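Local coordinates for protein alkaline serine protease (Pseudoalteromonas sp., PDB 1Y9Z) that cleaves peptide bonds as a cold-adapted, subtilisin-like alkaline serine protease of an Antarctic bacterium, at residues A[80-85]-A[204-209]. Numbering follows the deposited sequence.
With CA (calcium ion), chain C.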
# COMPACT_ATOMS: atom_id res chain seq x y z
N GLU A 80 -17.56 2.32 7.66
CA GLU A 80 -17.63 1.82 6.28
C GLU A 80 -16.24 1.94 5.67
O GLU A 80 -15.44 2.77 6.08
CB GLU A 80 -18.64 2.61 5.42
CG GLU A 80 -18.21 4.01 4.99
CD GLU A 80 -19.20 4.66 4.04
OE1 GLU A 80 -19.28 4.26 2.86
OE2 GLU A 80 -19.92 5.59 4.48
N GLY A 81 -15.94 1.08 4.70
CA GLY A 81 -14.64 1.13 4.06
C GLY A 81 -13.47 0.85 4.97
O GLY A 81 -13.42 -0.19 5.64
N VAL A 82 -12.52 1.77 5.01
CA VAL A 82 -11.33 1.61 5.84
C VAL A 82 -11.05 2.86 6.67
O VAL A 82 -11.92 3.73 6.80
CB VAL A 82 -10.08 1.30 4.96
CG1 VAL A 82 -10.30 -0.00 4.19
CG2 VAL A 82 -9.84 2.44 3.98
N VAL A 83 -9.85 2.93 7.24
CA VAL A 83 -9.41 4.08 8.03
C VAL A 83 -7.95 4.35 7.70
O VAL A 83 -7.17 3.42 7.48
CB VAL A 83 -9.54 3.82 9.55
CG1 VAL A 83 -10.99 3.74 9.95
CG2 VAL A 83 -8.81 2.54 9.94
N GLY A 84 -7.60 5.63 7.63
CA GLY A 84 -6.22 6.01 7.35
C GLY A 84 -5.48 6.34 8.63
O GLY A 84 -6.04 6.21 9.73
N VAL A 85 -4.23 6.77 8.51
CA VAL A 85 -3.42 7.10 9.68
C VAL A 85 -4.10 8.15 10.56
O VAL A 85 -4.08 8.04 11.79
CB VAL A 85 -2.02 7.60 9.27
CG1 VAL A 85 -1.22 7.97 10.51
CG2 VAL A 85 -1.30 6.51 8.48
N ALA A 204 0.19 -5.70 -0.55
CA ALA A 204 -1.22 -5.98 -0.25
C ALA A 204 -1.79 -4.91 0.67
O ALA A 204 -2.24 -5.21 1.79
CB ALA A 204 -1.35 -7.36 0.40
N ILE A 205 -1.79 -3.67 0.20
CA ILE A 205 -2.30 -2.54 0.96
C ILE A 205 -3.70 -2.15 0.48
O ILE A 205 -3.87 -1.68 -0.65
CB ILE A 205 -1.36 -1.31 0.84
CG1 ILE A 205 0.06 -1.69 1.28
CG2 ILE A 205 -1.90 -0.16 1.67
CD1 ILE A 205 0.16 -2.31 2.66
N LEU A 206 -4.69 -2.36 1.34
CA LEU A 206 -6.07 -2.03 1.01
C LEU A 206 -6.33 -0.55 1.28
O LEU A 206 -5.98 -0.04 2.34
CB LEU A 206 -7.03 -2.87 1.85
CG LEU A 206 -8.53 -2.58 1.68
CD1 LEU A 206 -8.97 -2.94 0.27
CD2 LEU A 206 -9.31 -3.38 2.72
N SER A 207 -6.93 0.14 0.31
CA SER A 207 -7.24 1.55 0.50
C SER A 207 -8.34 1.98 -0.47
O SER A 207 -8.84 1.18 -1.26
CB SER A 207 -6.00 2.43 0.29
OG SER A 207 -6.26 3.77 0.67
N THR A 208 -8.70 3.25 -0.38
CA THR A 208 -9.71 3.85 -1.24
C THR A 208 -9.20 4.03 -2.67
O THR A 208 -8.02 4.28 -2.89
CB THR A 208 -10.07 5.26 -0.72
OG1 THR A 208 -8.86 5.99 -0.51
CG2 THR A 208 -10.84 5.18 0.59
N VAL A 209 -10.09 3.86 -3.64
CA VAL A 209 -9.75 4.10 -5.03
C VAL A 209 -10.94 4.83 -5.64
O VAL A 209 -12.02 4.86 -5.05
CB VAL A 209 -9.49 2.80 -5.84
CG1 VAL A 209 -8.25 2.09 -5.29
CG2 VAL A 209 -10.71 1.90 -5.80
CA CA C . -14.16 4.55 6.60
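Val-82 of the calcium-binding loop 80-85 faces strand 205-208 of the subtilisin-like alpha/beta domain, and the two backbones come closest at Val-82 and Ser-207, whose CA atoms stand 6.7 Å apart. Contact across this gap is apolar and centres on one side chain. The two methyls of Val-82 share the work: CG1 lies 3.8 Å from CD2 of Leu-206, the two side chains crossing at a slant, while CG2 rests more loosely near CA of Ser-207 and CG2 of Thr-208. The CB of Leu-206 points toward the loop, and with CG anti to the backbone N (chi1 176°) the CD2 branch is carried up to Val-82. A short branched valine suits this buried spot, since its methyls spread over three successive residues of the strand; its backbone O, not the side chain, serves the calcium. Gly-81 takes a positive phi of 63°, a turn easy for a residue without a side chain, between two ligand carbonyls. On the strand, Ser-207 directs its CB away from the loop, and its OG is hydrogen-bonded to O of His-68; OG1 of Thr-208 pairs likewise with O of Thr-67, tying the strand to helix 65-74. Glu-2, Asp-39, Ile-76 and Asn-78 complete the calcium site, to which Glu-80 O binds at 2.2 Å and Val-82 O at 2.4 Å.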